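Local coordinates for uncharacterized protein (Bacillus thuringiensis serovar kurstaki, PDB 4XHN), which binds an ATP analogue with magnesium in its nucleotide cleft and is probably a bacterial actin-like ATPase, at residues A22-L27 against E34-P39; H74-S79 against S88-V93; K314-D319 against F376-L381. The protein carries 2 engineered substitutions. All coordinates share one frame; numbering follows the deposited sequence.

Contact 1 of 3, residues A22-L27 against E34-P39; sequences AKISFL and ESFAIP. With ANP (phosphoaminophosphonic acid-adenylate ester), chain C.
A22-L27 and E34-P39 pair as antiparallel strands, with axes 4.7 Å apart and N-to-C directions at 161°. A22, I24 and F26 each exchange two backbone hydrogen bonds, with I38, F36 and E34 in turn. These three pairs send their side chains to one face of the sheet. There I24 CG2 sits almost centrally over one face of the F36 ring, 3.5 Å from the ring centroid. F26 CE2 comes to the edge of that ring, 3.4 Å from F36 CE1. The two rings meet rim to rim, with planes 76° apart. F26 holds CG between its backbone N and carbonyl carbon (chi1 69°). This turns its ring across the strand to E34, where E34 CB lies over one ring face, 3.7 Å from F26 CZ. The E34 carboxylate is held further out: OE2 forms a salt bridge with R140 and OE1 a hydrogen bond with N28.

The other face carries K23, S25, S35 and A37. S25 OG and S35 OG share a hydrogen bond of 2.5 Å, and S25 OG has a second partner in S404. K23 lays its CG beside A37 CB, then bends at chi3 and leaves the hairpin. Its NZ donates to ANP O1A at 2.8 Å and to ANP O2B at 2.5 Å, so one ammonium joins the alpha and beta phosphates. A400 O also bonds NZ, and a bound magnesium ion lies close by. A lysine on this strand reaching the phosphates is consistent with actin-like ATPases.

Strand 13-17 continues the sheet beyond 21-27, with backbone bonds from K23 to D16 and from S25 to G14. Helix 124-140 covers the face of F26, F36 and I38.

Contact 2 of 3, residues H74-S79 against S88-V93; sequences HVRIIS and SRAWYV
H74 and Y92 bring their rings together at a slant, with planes 44° apart and centroids 4.7 Å apart. Y92 CE1 stands over the middle of one H74 face, 3.6 Å from H74 CG. H74 has CG anti to its backbone N (chi1 -174°), which carries the ring across to the partner strand. The edge of the imidazole meets W91 O near the ring plane, and its NE2 is hydrogen-bonded to P46 O.

V75, I77, W91 and V93 form an apolar group on the other side. V75 CG2 meets V93 CG2 at 3.6 Å, the two side chains crossing at about a right angle. I77 CD1 touches W91 CD1 at 4.1 Å, also nearly at right angles. R89 CD lies over one face of the indole, offset to its rim. R89 NE, with its acceptor in the guanidinium plane, bonds A90 O at 3.1 Å.

V75 and W91 exchange two backbone bonds, and I77 N donates to R89 O. This is an antiparallel beta hairpin within the large mixed sheet, between strands 33-45 and 173-179, with helix 124-140 packed on I77, W91 and V93.

Contact 3 of 3, residues K314-D319 against F376-L381; sequences KMIEDD and FGYAGL. With ANP (phosphoaminophosphonic acid-adenylate ester), chain C.
Y378 meets M315 and I316 with its ring and carries most of the contact. CB starts out towards helix 300-316. A chi1 of -179° places CG opposite the backbone N, which extends the ring toward M315 and I316. CD1 is the first atom to touch, 4.1 Å from M315 CB. CE1 comes closer to the same carbon, at 3.9 Å. CZ lies under I316 CG1, also at 3.9 Å, and this methylene sits over one ring face, offset toward the rim. It is a CH-pi contact, with CG1 only 15° off the ring normal. At the tip, OH approaches I316 CA at 3.7 Å and has a weak hydrogen bond to K385 NZ.

Beside the ring, M315 bends at chi3 and sets CE against A379 CB, 4.0 Å away. G377 takes the N-cap position of the short helix 378-381, and its O accepts the first-turn bonds from G380 N and L381 N. One residue earlier, F376 N lies 3.4 Å from N3 of the ANP adenine.

No hydrogen bond joins the two segments. The contact is apolar: the Y378 ring against M315 and I316, and the M315 methyl against A379. It joins the end of helix 300-316 to the short helix 378-381, which follows closely on F376 beside the adenine.

Contacts 1 and 2 belong to one sheet, where strands 33-45 and 90-93 are neighbours. Their centres are about 19 Å apart, and they touch where I38 CG2 meets V93 CG1 at 4.0 Å. Helix 124-140 packs on both. Contact 3 lies apart, with its centre about 24 Å from that of contact 1 and about 40 Å from that of contact 2. The nucleotide bridges contacts 1 and 3, which stay about 12 Å apart at their nearest atoms: 22-27 supplies K23, which binds the phosphates, whereas 376-381 borders the adenine. T264, T241, G240 and G372 add further bonds to ANP. Contact 2 is remote from contact 3, across the centre of the chain.

Contact 1 of 3, residues A22-L27 against E34-P39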
loop_
_atom_site.group_PDB
_atom_site.type_symbol
_atom_site.label_atom_id
_atom_site.label_comp_id
_atom_site.label_asym_id
_atom_site.label_seq_id
_atom_site.Cartn_x
_atom_site.Cartn_y
_atom_site.Cartn_z
ATOM N N ALA A 22 1.819 5.327 0.822
ATOM C CA ALA A 22 1.704 5.024 2.238
ATOM C C ALA A 22 0.364 4.337 2.449
ATOM O O ALA A 22 -0.686 4.961 2.305
ATOM C CB ALA A 22 1.811 6.282 3.082
ATOM N N LYS A 23 0.396 3.048 2.764
ATOM C CA LYS A 23 -0.840 2.296 2.937
ATOM C C LYS A 23 -1.231 2.182 4.406
ATOM O O LYS A 23 -0.381 2.007 5.279
ATOM C CB LYS A 23 -0.714 0.906 2.305
ATOM C CG LYS A 23 -0.881 0.920 0.790
ATOM C CD LYS A 23 -0.772 -0.465 0.176
ATOM C CE LYS A 23 0.678 -0.871 -0.012
ATOM N NZ LYS A 23 0.804 -2.056 -0.906
ATOM N N ILE A 24 -2.529 2.299 4.664
ATOM C CA ILE A 24 -3.067 2.195 6.013
ATOM C C ILE A 24 -4.291 1.290 6.025
ATOM O O ILE A 24 -5.155 1.379 5.154
ATOM C CB ILE A 24 -3.442 3.590 6.586
ATOM C CG1 ILE A 24 -4.318 3.469 7.837
ATOM C CG2 ILE A 24 -4.179 4.408 5.547
ATOM C CD1 ILE A 24 -3.652 2.792 9.012
ATOM N N SER A 25 -4.339 0.393 7.002
ATOM C CA SER A 25 -5.548 -0.354 7.309
ATOM C C SER A 25 -5.899 -0.098 8.763
ATOM O O SER A 25 -5.081 -0.328 9.650
ATOM C CB SER A 25 -5.360 -1.847 7.051
ATOM O OG SER A 25 -5.160 -2.102 5.673
ATOM N N PHE A 26 -7.109 0.390 9.007
ATOM C CA PHE A 26 -7.524 0.729 10.360
ATOM C C PHE A 26 -8.933 0.238 10.651
ATOM O O PHE A 26 -9.679 -0.119 9.740
ATOM C CB PHE A 26 -7.446 2.243 10.583
ATOM C CG PHE A 26 -8.468 3.024 9.805
ATOM C CD1 PHE A 26 -9.612 3.505 10.424
ATOM C CD2 PHE A 26 -8.290 3.273 8.454
ATOM C CE1 PHE A 26 -10.557 4.220 9.709
ATOM C CE2 PHE A 26 -9.232 3.987 7.735
ATOM C CZ PHE A 26 -10.364 4.462 8.364
ATOM N N LEU A 27 -9.292 0.231 11.929
ATOM C CA LEU A 27 -10.648 -0.099 12.340
ATOM C C LEU A 27 -11.530 1.140 12.312
ATOM O O LEU A 27 -11.164 2.181 12.859
ATOM C CB LEU A 27 -10.653 -0.709 13.742
ATOM C CG LEU A 27 -10.186 -2.158 13.834
ATOM C CD1 LEU A 27 -10.210 -2.639 15.275
ATOM C CD2 LEU A 27 -11.073 -3.021 12.959
ATOM N N GLU A 34 -10.855 -0.788 7.271
ATOM C CA GLU A 34 -10.972 0.194 6.207
ATOM C C GLU A 34 -9.564 0.545 5.742
ATOM O O GLU A 34 -8.670 0.749 6.563
ATOM C CB GLU A 34 -11.726 1.430 6.701
ATOM C CG GLU A 34 -12.141 2.411 5.621
ATOM C CD GLU A 34 -13.270 3.318 6.076
ATOM O OE1 GLU A 34 -14.024 2.917 6.990
ATOM O OE2 GLU A 34 -13.403 4.430 5.522
ATOM N N SER A 35 -9.358 0.596 4.431
ATOM C CA SER A 35 -8.018 0.799 3.899
ATOM C C SER A 35 -7.965 1.861 2.807
ATOM O O SER A 35 -8.872 1.966 1.984
ATOM C CB SER A 35 -7.460 -0.519 3.353
ATOM O OG SER A 35 -7.233 -1.452 4.396
ATOM N N PHE A 36 -6.893 2.647 2.814
ATOM C CA PHE A 36 -6.614 3.574 1.725
ATOM C C PHE A 36 -5.118 3.855 1.639
ATOM O O PHE A 36 -4.356 3.483 2.530
ATOM C CB PHE A 36 -7.405 4.877 1.890
ATOM C CG PHE A 36 -7.153 5.594 3.189
ATOM C CD1 PHE A 36 -7.943 5.343 4.300
ATOM C CD2 PHE A 36 -6.147 6.544 3.289
ATOM C CE1 PHE A 36 -7.722 6.009 5.492
ATOM C CE2 PHE A 36 -5.923 7.216 4.477
ATOM C CZ PHE A 36 -6.710 6.947 5.580
ATOM N N ALA A 37 -4.700 4.502 0.557
ATOM C CA ALA A 37 -3.286 4.767 0.334
ATOM C C ALA A 37 -3.043 6.205 -0.100
ATOM O O ALA A 37 -3.678 6.702 -1.029
ATOM C CB ALA A 37 -2.727 3.806 -0.699
ATOM N N ILE A 38 -2.125 6.871 0.589
ATOM C CA ILE A 38 -1.702 8.207 0.200
ATOM C C ILE A 38 -0.373 8.130 -0.535
ATOM O O ILE A 38 0.620 7.664 0.026
ATOM C CB ILE A 38 -1.559 9.143 1.413
ATOM C CG1 ILE A 38 -2.922 9.384 2.064
ATOM C CG2 ILE A 38 -0.931 10.463 0.994
ATOM C CD1 ILE A 38 -2.897 10.433 3.152
ATOM N N PRO A 39 -0.356 8.570 -1.802
ATOM C CA PRO A 39 0.868 8.616 -2.608
ATOM C C PRO A 39 1.994 9.330 -1.871
ATOM O O PRO A 39 1.757 10.362 -1.244
ATOM C CB PRO A 39 0.439 9.399 -3.850
ATOM C CG PRO A 39 -1.016 9.113 -3.974
ATOM C CD PRO A 39 -1.535 9.018 -2.565
HETATM P PG ANP C . 5.441 -1.025 -3.313
HETATM O O1G ANP C . 6.489 -1.336 -4.333
HETATM O O2G ANP C . 4.912 -2.368 -2.673
HETATM O O3G ANP C . 6.072 -0.117 -2.180
HETATM P PB ANP C . 2.676 -0.649 -3.441
HETATM O O1B ANP C . 1.934 0.618 -2.930
HETATM O O2B ANP C . 2.857 -1.601 -2.302
HETATM N N3B ANP C . 4.170 -0.186 -4.052
HETATM P PA ANP C . 0.634 -2.303 -4.324
HETATM O O1A ANP C . -0.396 -1.689 -3.454
HETATM O O2A ANP C . 1.202 -3.617 -3.779
HETATM O O3A ANP C . 1.865 -1.328 -4.587
HETATM O "O5'" ANP C . 0.015 -2.496 -5.766
HETATM C "C5'" ANP C . 0.761 -3.212 -6.774
HETATM C "C4'" ANP C . 0.129 -3.003 -8.129
HETATM O "O4'" ANP C . -1.145 -3.689 -8.194
HETATM C "C3'" ANP C . -0.148 -1.547 -8.511
HETATM O "O3'" ANP C . 0.177 -1.344 -9.881
HETATM C "C2'" ANP C . -1.655 -1.420 -8.281
HETATM O "O2'" ANP C . -2.252 -0.393 -9.063
HETATM C "C1'" ANP C . -2.108 -2.804 -8.723
HETATM N N9 ANP C . -3.433 -3.195 -8.256
HETATM C C8 ANP C . -3.974 -3.018 -7.011
HETATM N N7 ANP C . -5.202 -3.468 -6.887
HETATM C C5 ANP C . -5.484 -3.975 -8.148
HETATM C C6 ANP C . -6.635 -4.599 -8.681
HETATM N N6 ANP C . -7.749 -4.827 -7.984
HETATM N N1 ANP C . -6.589 -4.992 -9.974
HETATM C C2 ANP C . -5.475 -4.769 -10.677
HETATM N N3 ANP C . -4.337 -4.189 -10.284
HETATM C C4 ANP C . -4.409 -3.815 -9.001
#

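Contact 2 of 3, residues H74-S79 against S88-V93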
loop_
_atom_site.group_PDB
_atom_site.type_symbol
_atom_site.label_atom_id
_atom_site.label_comp_id
_atom_site.label_asym_id
_atom_site.label_seq_id
_atom_site.Cartn_x
_atom_site.Cartn_y
_atom_site.Cartn_z
ATOM N N HIS A 74 -4.605 19.433 1.815
ATOM C CA HIS A 74 -3.846 20.633 2.133
ATOM C C HIS A 74 -3.833 20.767 3.650
ATOM O O HIS A 74 -4.819 21.202 4.245
ATOM C CB HIS A 74 -4.478 21.857 1.467
ATOM C CG HIS A 74 -3.686 23.119 1.622
ATOM N ND1 HIS A 74 -4.199 24.359 1.305
ATOM C CD2 HIS A 74 -2.421 23.335 2.053
ATOM C CE1 HIS A 74 -3.285 25.284 1.536
ATOM N NE2 HIS A 74 -2.197 24.690 1.991
ATOM N N VAL A 75 -2.733 20.372 4.281
ATOM C CA VAL A 75 -2.712 20.270 5.736
ATOM C C VAL A 75 -1.603 21.076 6.406
ATOM O O VAL A 75 -0.515 21.238 5.854
ATOM C CB VAL A 75 -2.575 18.797 6.185
ATOM C CG1 VAL A 75 -3.777 17.983 5.729
ATOM C CG2 VAL A 75 -1.286 18.192 5.653
ATOM N N ARG A 76 -1.894 21.588 7.599
ATOM C CA ARG A 76 -0.855 22.143 8.456
ATOM C C ARG A 76 -0.431 21.074 9.448
ATOM O O ARG A 76 -1.266 20.517 10.165
ATOM C CB ARG A 76 -1.332 23.392 9.196
ATOM C CG ARG A 76 -0.242 24.039 10.042
ATOM C CD ARG A 76 -0.739 25.278 10.769
ATOM N NE ARG A 76 -1.543 26.135 9.904
ATOM C CZ ARG A 76 -1.045 26.945 8.976
ATOM N NH1 ARG A 76 0.266 27.012 8.779
ATOM N NH2 ARG A 76 -1.860 27.686 8.240
ATOM N N ILE A 77 0.861 20.778 9.482
ATOM C CA ILE A 77 1.358 19.721 10.350
ATOM C C ILE A 77 2.341 20.259 11.381
ATOM O O ILE A 77 3.404 20.778 11.039
ATOM C CB ILE A 77 2.029 18.601 9.538
ATOM C CG1 ILE A 77 1.051 18.047 8.501
ATOM C CG2 ILE A 77 2.519 17.498 10.458
ATOM C CD1 ILE A 77 1.636 16.963 7.631
ATOM N N ILE A 78 1.964 20.138 12.649
ATOM C CA ILE A 78 2.822 20.535 13.755
ATOM C C ILE A 78 3.345 19.295 14.468
ATOM O O ILE A 78 2.585 18.562 15.101
ATOM C CB ILE A 78 2.078 21.434 14.754
ATOM C CG1 ILE A 78 1.625 22.724 14.067
ATOM C CG2 ILE A 78 2.961 21.744 15.956
ATOM C CD1 ILE A 78 0.485 23.426 14.768
ATOM N N SER A 79 4.647 19.063 14.351
ATOM C CA SER A 79 5.273 17.880 14.924
ATOM C C SER A 79 6.760 18.113 15.146
ATOM O O SER A 79 7.410 18.813 14.367
ATOM C CB SER A 79 5.059 16.668 14.016
ATOM O OG SER A 79 5.756 15.535 14.503
ATOM N N SER A 88 6.604 23.538 11.350
ATOM C CA SER A 88 5.164 23.710 11.499
ATOM C C SER A 88 4.625 24.621 10.403
ATOM O O SER A 88 4.212 25.753 10.661
ATOM C CB SER A 88 4.816 24.270 12.881
ATOM O OG SER A 88 5.509 25.479 13.135
ATOM N N ARG A 89 4.645 24.112 9.176
ATOM C CA ARG A 89 4.130 24.831 8.019
ATOM C C ARG A 89 3.056 23.997 7.323
ATOM O O ARG A 89 2.565 23.019 7.887
ATOM C CB ARG A 89 5.264 25.164 7.051
ATOM C CG ARG A 89 6.167 23.983 6.749
ATOM C CD ARG A 89 6.828 24.139 5.398
ATOM N NE ARG A 89 5.851 24.521 4.388
ATOM C CZ ARG A 89 6.019 25.517 3.526
ATOM N NH1 ARG A 89 7.139 26.227 3.542
ATOM N NH2 ARG A 89 5.070 25.797 2.644
ATOM N N ALA A 90 2.699 24.376 6.099
ATOM C CA ALA A 90 1.614 23.703 5.384
ATOM C C ALA A 90 2.107 22.915 4.171
ATOM O O ALA A 90 3.116 23.264 3.558
ATOM C CB ALA A 90 0.564 24.715 4.957
ATOM N N TRP A 91 1.379 21.855 3.828
ATOM C CA TRP A 91 1.760 20.982 2.722
ATOM C C TRP A 91 0.583 20.506 1.886
ATOM O O TRP A 91 -0.511 20.275 2.402
ATOM C CB TRP A 91 2.491 19.741 3.238
ATOM C CG TRP A 91 3.543 20.007 4.242
ATOM C CD1 TRP A 91 3.385 20.091 5.594
ATOM C CD2 TRP A 91 4.936 20.206 3.986
ATOM N NE1 TRP A 91 4.593 20.338 6.197
ATOM C CE2 TRP A 91 5.562 20.414 5.231
ATOM C CE3 TRP A 91 5.714 20.232 2.825
ATOM C CZ2 TRP A 91 6.930 20.643 5.348
ATOM C CZ3 TRP A 91 7.070 20.461 2.943
ATOM C CH2 TRP A 91 7.665 20.665 4.195
ATOM N N TYR A 92 0.824 20.343 0.590
ATOM C CA TYR A 92 -0.034 19.513 -0.236
ATOM C C TYR A 92 0.473 18.082 -0.098
ATOM O O TYR A 92 1.671 17.829 -0.232
ATOM C CB TYR A 92 -0.021 19.962 -1.697
ATOM C CG TYR A 92 -0.534 21.365 -1.926
ATOM C CD1 TYR A 92 -1.801 21.740 -1.499
ATOM C CD2 TYR A 92 0.240 22.311 -2.586
ATOM C CE1 TYR A 92 -2.280 23.020 -1.712
ATOM C CE2 TYR A 92 -0.229 23.594 -2.804
ATOM C CZ TYR A 92 -1.490 23.942 -2.366
ATOM O OH TYR A 92 -1.963 25.217 -2.580
ATOM N N VAL A 93 -0.430 17.150 0.191
ATOM C CA VAL A 93 -0.033 15.769 0.443
ATOM C C VAL A 93 -0.751 14.797 -0.487
ATOM O O VAL A 93 -1.960 14.894 -0.686
ATOM C CB VAL A 93 -0.314 15.359 1.906
ATOM C CG1 VAL A 93 0.341 14.023 2.225
ATOM C CG2 VAL A 93 0.179 16.432 2.860
#

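Contact 3 of 3, residues K314-D319 against F376-L381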
loop_
_atom_site.group_PDB
_atom_site.type_symbol
_atom_site.label_atom_id
_atom_site.label_comp_id
_atom_site.label_asym_id
_atom_site.label_seq_id
_atom_site.Cartn_x
_atom_site.Cartn_y
_atom_site.Cartn_z
ATOM N N LYS A 314 -14.260 -9.166 -12.275
ATOM C CA LYS A 314 -15.205 -10.120 -12.852
ATOM C C LYS A 314 -14.529 -11.463 -13.081
ATOM O O LYS A 314 -15.184 -12.503 -13.098
ATOM C CB LYS A 314 -15.780 -9.611 -14.173
ATOM C CG LYS A 314 -16.258 -8.175 -14.173
ATOM C CD LYS A 314 -16.699 -7.787 -15.577
ATOM C CE LYS A 314 -17.107 -6.331 -15.663
ATOM N NZ LYS A 314 -17.591 -6.001 -17.031
ATOM N N MET A 315 -13.214 -11.428 -13.273
ATOM C CA MET A 315 -12.426 -12.645 -13.409
ATOM C C MET A 315 -12.409 -13.398 -12.088
ATOM O O MET A 315 -12.564 -14.618 -12.053
ATOM C CB MET A 315 -10.997 -12.325 -13.848
ATOM C CG MET A 315 -10.888 -11.631 -15.191
ATOM S SD MET A 315 -9.179 -11.540 -15.755
ATOM C CE MET A 315 -8.856 -13.262 -16.123
ATOM N N ILE A 316 -12.220 -12.650 -11.006
ATOM C CA ILE A 316 -12.179 -13.217 -9.663
ATOM C C ILE A 316 -13.452 -13.994 -9.337
ATOM O O ILE A 316 -13.389 -15.121 -8.845
ATOM C CB ILE A 316 -11.971 -12.119 -8.598
ATOM C CG1 ILE A 316 -10.540 -11.582 -8.659
ATOM C CG2 ILE A 316 -12.258 -12.653 -7.208
ATOM C CD1 ILE A 316 -10.263 -10.471 -7.667
ATOM N N GLU A 317 -14.604 -13.400 -9.631
ATOM C CA GLU A 317 -15.879 -14.003 -9.259
ATOM C C GLU A 317 -16.439 -14.933 -10.337
ATOM O O GLU A 317 -17.528 -15.484 -10.182
ATOM C CB GLU A 317 -16.904 -12.915 -8.932
ATOM C CG GLU A 317 -17.628 -13.135 -7.613
ATOM C CD GLU A 317 -16.741 -12.862 -6.411
ATOM O OE1 GLU A 317 -16.435 -11.679 -6.151
ATOM O OE2 GLU A 317 -16.344 -13.831 -5.730
ATOM N N ASP A 318 -15.693 -15.107 -11.424
ATOM C CA ASP A 318 -16.079 -16.042 -12.477
ATOM C C ASP A 318 -14.862 -16.449 -13.299
ATOM O O ASP A 318 -14.326 -15.652 -14.069
ATOM C CB ASP A 318 -17.152 -15.434 -13.385
ATOM C CG ASP A 318 -17.552 -16.360 -14.520
ATOM O OD1 ASP A 318 -17.402 -17.592 -14.373
ATOM O OD2 ASP A 318 -18.023 -15.857 -15.561
ATOM N N ASP A 319 -14.438 -17.699 -13.137
ATOM C CA ASP A 319 -13.219 -18.185 -13.774
ATOM C C ASP A 319 -13.379 -18.378 -15.281
ATOM O O ASP A 319 -12.399 -18.606 -15.989
ATOM C CB ASP A 319 -12.776 -19.500 -13.129
ATOM C CG ASP A 319 -12.671 -19.400 -11.620
ATOM O OD1 ASP A 319 -12.540 -18.269 -11.105
ATOM O OD2 ASP A 319 -12.720 -20.450 -10.949
ATOM N N PHE A 376 -3.052 -7.330 -10.487
ATOM C CA PHE A 376 -2.669 -6.868 -11.817
ATOM C C PHE A 376 -2.343 -8.045 -12.730
ATOM O O PHE A 376 -2.736 -8.064 -13.895
ATOM C CB PHE A 376 -1.471 -5.919 -11.742
ATOM C CG PHE A 376 -0.917 -5.531 -13.088
ATOM C CD1 PHE A 376 -1.570 -4.603 -13.882
ATOM C CD2 PHE A 376 0.261 -6.095 -13.557
ATOM C CE1 PHE A 376 -1.059 -4.247 -15.121
ATOM C CE2 PHE A 376 0.776 -5.743 -14.793
ATOM C CZ PHE A 376 0.116 -4.818 -15.576
ATOM N N GLY A 377 -1.634 -9.029 -12.190
ATOM C CA GLY A 377 -1.252 -10.197 -12.960
ATOM C C GLY A 377 -2.143 -11.394 -12.698
ATOM O O GLY A 377 -1.755 -12.527 -12.980
ATOM N N TYR A 378 -3.340 -11.141 -12.170
ATOM C CA TYR A 378 -4.268 -12.204 -11.782
ATOM C C TYR A 378 -4.546 -13.201 -12.895
ATOM O O TYR A 378 -4.667 -14.398 -12.638
ATOM C CB TYR A 378 -5.594 -11.613 -11.301
ATOM C CG TYR A 378 -6.595 -12.661 -10.861
ATOM C CD1 TYR A 378 -7.646 -13.041 -11.689
ATOM C CD2 TYR A 378 -6.479 -13.281 -9.622
ATOM C CE1 TYR A 378 -8.557 -14.004 -11.290
ATOM C CE2 TYR A 378 -7.385 -14.245 -9.217
ATOM C CZ TYR A 378 -8.420 -14.602 -10.053
ATOM O OH TYR A 378 -9.322 -15.560 -9.649
ATOM N N ALA A 379 -4.642 -12.707 -14.126
ATOM C CA ALA A 379 -4.937 -13.554 -15.279
ATOM C C ALA A 379 -3.959 -14.721 -15.374
ATOM O O ALA A 379 -4.320 -15.809 -15.819
ATOM C CB ALA A 379 -4.910 -12.734 -16.558
ATOM N N GLY A 380 -2.725 -14.490 -14.937
ATOM C CA GLY A 380 -1.710 -15.526 -14.950
ATOM C C GLY A 380 -1.395 -16.094 -13.576
ATOM O O GLY A 380 -1.107 -17.284 -13.445
ATOM N N LEU A 381 -1.455 -15.250 -12.552
ATOM C CA LEU A 381 -1.045 -15.650 -11.205
ATOM C C LEU A 381 -2.087 -16.495 -10.470
ATOM O O LEU A 381 -1.789 -17.079 -9.430
ATOM C CB LEU A 381 -0.705 -14.418 -10.365
ATOM C CG LEU A 381 0.594 -13.696 -10.729
ATOM C CD1 LEU A 381 0.856 -12.548 -9.769
ATOM C CD2 LEU A 381 1.760 -14.673 -10.734
HETATM P PG ANP C . 5.441 -1.025 -3.313
HETATM O O1G ANP C . 6.489 -1.336 -4.333
HETATM O O2G ANP C . 4.912 -2.368 -2.673
HETATM O O3G ANP C . 6.072 -0.117 -2.180
HETATM P PB ANP C . 2.676 -0.649 -3.441
HETATM O O1B ANP C . 1.934 0.618 -2.930
HETATM O O2B ANP C . 2.857 -1.601 -2.302
HETATM N N3B ANP C . 4.170 -0.186 -4.052
HETATM P PA ANP C . 0.634 -2.303 -4.324
HETATM O O1A ANP C . -0.396 -1.689 -3.454
HETATM O O2A ANP C . 1.202 -3.617 -3.779
HETATM O O3A ANP C . 1.865 -1.328 -4.587
HETATM O "O5'" ANP C . 0.015 -2.496 -5.766
HETATM C "C5'" ANP C . 0.761 -3.212 -6.774
HETATM C "C4'" ANP C . 0.129 -3.003 -8.129
HETATM O "O4'" ANP C . -1.145 -3.689 -8.194
HETATM C "C3'" ANP C . -0.148 -1.547 -8.511
HETATM O "O3'" ANP C . 0.177 -1.344 -9.881
HETATM C "C2'" ANP C . -1.655 -1.420 -8.281
HETATM O "O2'" ANP C . -2.252 -0.393 -9.063
HETATM C "C1'" ANP C . -2.108 -2.804 -8.723
HETATM N N9 ANP C . -3.433 -3.195 -8.256
HETATM C C8 ANP C . -3.974 -3.018 -7.011
HETATM N N7 ANP C . -5.202 -3.468 -6.887
HETATM C C5 ANP C . -5.484 -3.975 -8.148
HETATM C C6 ANP C . -6.635 -4.599 -8.681
HETATM N N6 ANP C . -7.749 -4.827 -7.984
HETATM N N1 ANP C . -6.589 -4.992 -9.974
HETATM C C2 ANP C . -5.475 -4.769 -10.677
HETATM N N3 ANP C . -4.337 -4.189 -10.284
HETATM C C4 ANP C . -4.409 -3.815 -9.001
#